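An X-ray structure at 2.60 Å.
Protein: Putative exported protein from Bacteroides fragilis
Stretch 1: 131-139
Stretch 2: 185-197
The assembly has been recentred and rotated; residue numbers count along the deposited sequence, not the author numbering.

Stretch 1, residues 131-139: TSCCLQLED
Stretch 2 185-197: PSQMIYKVGTNVF

No hydrogen bond crosses between the stretches; side-chain packing joins them, burying 592 Å² in total. Strand 134-136 runs 28° from parallel to strand 189-192, with axes 7.4 Å apart at closest approach, too far for backbone pairing. In the register, Cys 133 CA lies 6.1 Å from Gln 187 CA, and Leu 135 CA lies 7.3 Å from Ile 189 CA. Leu 137 CA lies 6.3 Å from Val 196 CA. Glu 138 CA lies 5.7 Å from Thr 194 CA.

Ser 186 (phi/psi -74/-36) places its O 3.5 Å from Ser 132 OG. Gln 187 (-102/108; chi1 t, chi2 p) curls so that its NE2 lies 3.6 Å from Cys 133 SG while donating to Ile 189 O at 3.2 Å (153°), which gives the buried amide a polar partner within its own stretch. At selenomethionine Met 188 (-127/32; p, m, m), SE stands 4.3 Å from Cys 133 SG.

Ile 189 (-142/135; m, t) points toward stretch 1. Its CD1 meets Cys 133 SG at 3.4 Å, the cysteine having an off-well chi1 of 138°, and its CG2 lies 3.8 Å from Leu 135 CD1. Leu 135 (-152/144; m, t) is buried, and its CD1 also reaches Tyr 190 CA at 3.6 Å. Tyr 190 (-152/168; chi1 p) points its CB away. Lys 191 (-113/151; m, t, m, t) contributes its aliphatic stem, CG lying 4.2 Å from Leu 135 CD1.

A type II' turn, Val 192 to Asn 195, reverses the chain; Gly 193 (72/-130) suits its positive phi. The hairpin is pinned by Tyr 190 N to Phe 197 O (3.0 Å) and Phe 197 N to Tyr 190 O (2.7 Å). Exposed Thr 194 (-85/-27; p) has OG1 3.7 Å from Glu 138 OE1. Val 196 (-109/133; t) packs against both leucines: its CG2 lies 3.4 Å from Leu 137 CD2 (leucine m, t), and its CG1 lies 4.1 Å from Leu 135 CD1.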

# COMPACT_ATOMS: atom_id res chain seq x y z
N THR A 131 3.11 -6.53 13.73
CA THR A 131 2.30 -7.74 13.56
C THR A 131 3.08 -8.81 12.78
O THR A 131 4.00 -8.48 12.04
CB THR A 131 0.97 -7.40 12.84
OG1 THR A 131 0.16 -8.57 12.74
CG2 THR A 131 1.20 -6.84 11.43
N SER A 132 2.73 -10.09 12.99
CA SER A 132 3.40 -11.23 12.31
C SER A 132 2.50 -12.13 11.45
O SER A 132 2.98 -12.82 10.55
CB SER A 132 4.08 -12.13 13.36
OG SER A 132 3.15 -12.79 14.20
N CYS A 133 1.20 -12.10 11.68
CA CYS A 133 0.28 -13.05 11.07
C CYS A 133 -1.09 -12.41 10.84
O CYS A 133 -1.54 -11.62 11.67
CB CYS A 133 0.28 -14.25 12.02
SG CYS A 133 -1.28 -15.03 12.37
N CYS A 134 -1.72 -12.76 9.70
CA CYS A 134 -3.02 -12.20 9.26
C CYS A 134 -3.88 -13.21 8.49
O CYS A 134 -3.36 -14.14 7.90
CB CYS A 134 -2.77 -10.97 8.38
SG CYS A 134 -4.22 -10.17 7.61
N LEU A 135 -5.20 -12.99 8.50
CA LEU A 135 -6.18 -13.81 7.75
C LEU A 135 -7.43 -13.02 7.36
O LEU A 135 -7.90 -12.18 8.15
CB LEU A 135 -6.59 -15.06 8.54
CG LEU A 135 -5.79 -16.35 8.37
CD1 LEU A 135 -6.29 -17.36 9.40
CD2 LEU A 135 -5.89 -16.92 6.95
N GLN A 136 -7.97 -13.31 6.18
CA GLN A 136 -9.16 -12.62 5.69
C GLN A 136 -10.40 -13.28 6.27
O GLN A 136 -10.59 -14.49 6.11
CB GLN A 136 -9.23 -12.62 4.15
CG GLN A 136 -10.29 -11.66 3.62
CD GLN A 136 -10.30 -11.51 2.11
OE1 GLN A 136 -10.15 -12.47 1.36
NE2 GLN A 136 -10.52 -10.29 1.65
N LEU A 137 -11.24 -12.49 6.94
CA LEU A 137 -12.53 -12.95 7.49
C LEU A 137 -13.50 -13.10 6.32
O LEU A 137 -13.36 -12.37 5.33
CB LEU A 137 -13.10 -11.94 8.49
CG LEU A 137 -12.23 -11.65 9.73
CD1 LEU A 137 -12.77 -10.44 10.48
CD2 LEU A 137 -12.12 -12.88 10.63
N GLU A 138 -14.49 -13.98 6.43
CA GLU A 138 -15.45 -14.25 5.33
C GLU A 138 -16.09 -12.98 4.75
O GLU A 138 -16.28 -12.89 3.53
CB GLU A 138 -16.56 -15.24 5.73
CG GLU A 138 -17.26 -15.87 4.52
CD GLU A 138 -18.67 -16.39 4.78
OE1 GLU A 138 -19.14 -16.43 5.94
OE2 GLU A 138 -19.32 -16.75 3.78
N ASP A 139 -16.40 -12.00 5.60
CA ASP A 139 -16.95 -10.72 5.13
C ASP A 139 -15.98 -9.85 4.30
O ASP A 139 -16.43 -8.90 3.65
CB ASP A 139 -17.62 -9.92 6.27
CG ASP A 139 -16.66 -9.49 7.37
OD1 ASP A 139 -15.42 -9.48 7.19
OD2 ASP A 139 -17.17 -9.13 8.45
N PRO A 185 2.95 -19.98 19.82
CA PRO A 185 3.39 -20.12 18.42
C PRO A 185 3.31 -18.80 17.68
O PRO A 185 2.65 -17.87 18.15
CB PRO A 185 2.37 -21.10 17.83
CG PRO A 185 1.14 -20.84 18.61
CD PRO A 185 1.60 -20.53 20.01
N SER A 186 4.00 -18.72 16.55
CA SER A 186 4.03 -17.50 15.72
C SER A 186 2.71 -17.30 14.96
O SER A 186 2.28 -16.16 14.78
CB SER A 186 5.20 -17.53 14.75
OG SER A 186 5.13 -18.67 13.94
N GLN A 187 2.11 -18.40 14.51
CA GLN A 187 0.81 -18.42 13.81
C GLN A 187 -0.24 -18.90 14.85
O GLN A 187 -0.27 -20.08 15.21
CB GLN A 187 0.89 -19.38 12.61
CG GLN A 187 -0.31 -19.43 11.67
CD GLN A 187 -0.40 -18.26 10.72
OE1 GLN A 187 0.61 -17.65 10.37
NE2 GLN A 187 -1.62 -17.96 10.27
N MSE A 188 -1.10 -17.99 15.31
CA MSE A 188 -2.15 -18.28 16.33
C MSE A 188 -3.53 -17.85 15.87
O MSE A 188 -4.40 -17.48 16.66
CB MSE A 188 -1.73 -17.73 17.71
CG MSE A 188 -1.93 -16.24 18.02
SE MSE A 188 -1.12 -15.06 16.68
CE MSE A 188 0.72 -15.08 17.37
N ILE A 189 -3.72 -17.94 14.55
CA ILE A 189 -4.97 -17.62 13.88
C ILE A 189 -5.11 -18.66 12.77
O ILE A 189 -4.13 -18.93 12.06
CB ILE A 189 -4.94 -16.23 13.21
CG1 ILE A 189 -4.32 -15.16 14.13
CG2 ILE A 189 -6.35 -15.80 12.82
CD1 ILE A 189 -4.26 -13.79 13.49
N TYR A 190 -6.32 -19.22 12.63
CA TYR A 190 -6.60 -20.22 11.58
C TYR A 190 -8.07 -20.24 11.14
O TYR A 190 -8.95 -19.64 11.79
CB TYR A 190 -6.14 -21.62 12.02
CG TYR A 190 -6.84 -22.22 13.23
CD1 TYR A 190 -8.10 -22.81 13.10
CD2 TYR A 190 -6.23 -22.24 14.50
CE1 TYR A 190 -8.76 -23.37 14.18
CE2 TYR A 190 -6.88 -22.80 15.60
CZ TYR A 190 -8.15 -23.37 15.43
OH TYR A 190 -8.84 -23.94 16.46
N LYS A 191 -8.31 -20.95 10.04
CA LYS A 191 -9.63 -21.14 9.46
C LYS A 191 -10.11 -22.60 9.55
O LYS A 191 -9.30 -23.54 9.62
CB LYS A 191 -9.67 -20.70 7.98
CG LYS A 191 -9.71 -19.18 7.77
CD LYS A 191 -10.19 -18.77 6.37
CE LYS A 191 -9.23 -19.19 5.26
NZ LYS A 191 -9.68 -18.72 3.92
N VAL A 192 -11.44 -22.74 9.62
CA VAL A 192 -12.16 -24.02 9.58
C VAL A 192 -13.41 -23.64 8.78
O VAL A 192 -14.34 -23.02 9.31
CB VAL A 192 -12.52 -24.59 10.97
CG1 VAL A 192 -13.36 -25.86 10.83
CG2 VAL A 192 -11.25 -24.87 11.78
N GLY A 193 -13.38 -23.97 7.48
CA GLY A 193 -14.40 -23.56 6.55
C GLY A 193 -14.17 -22.07 6.36
O GLY A 193 -13.02 -21.63 6.16
N THR A 194 -15.25 -21.30 6.49
CA THR A 194 -15.24 -19.83 6.36
C THR A 194 -14.87 -19.08 7.66
O THR A 194 -14.35 -17.96 7.61
CB THR A 194 -16.62 -19.32 5.87
OG1 THR A 194 -17.65 -19.72 6.79
CG2 THR A 194 -16.94 -19.91 4.48
N ASN A 195 -15.14 -19.70 8.81
CA ASN A 195 -14.87 -19.10 10.13
C ASN A 195 -13.39 -19.04 10.49
O ASN A 195 -12.63 -19.97 10.21
CB ASN A 195 -15.62 -19.84 11.24
CG ASN A 195 -17.12 -19.66 11.16
OD1 ASN A 195 -17.86 -20.63 11.03
ND2 ASN A 195 -17.59 -18.40 11.20
N VAL A 196 -13.02 -17.93 11.13
CA VAL A 196 -11.67 -17.65 11.56
C VAL A 196 -11.64 -17.77 13.08
O VAL A 196 -12.50 -17.23 13.77
CB VAL A 196 -11.22 -16.25 11.11
CG1 VAL A 196 -9.72 -16.07 11.33
CG2 VAL A 196 -11.57 -16.04 9.64
N PHE A 197 -10.64 -18.48 13.59
CA PHE A 197 -10.47 -18.71 15.02
C PHE A 197 -9.13 -18.16 15.47
O PHE A 197 -8.22 -18.01 14.66
CB PHE A 197 -10.58 -20.20 15.31
CG PHE A 197 -11.91 -20.78 14.95
CD1 PHE A 197 -12.19 -21.13 13.63
CD2 PHE A 197 -12.89 -20.95 15.92
CE1 PHE A 197 -13.44 -21.65 13.28
CE2 PHE A 197 -14.14 -21.47 15.58
CZ PHE A 197 -14.41 -21.82 14.26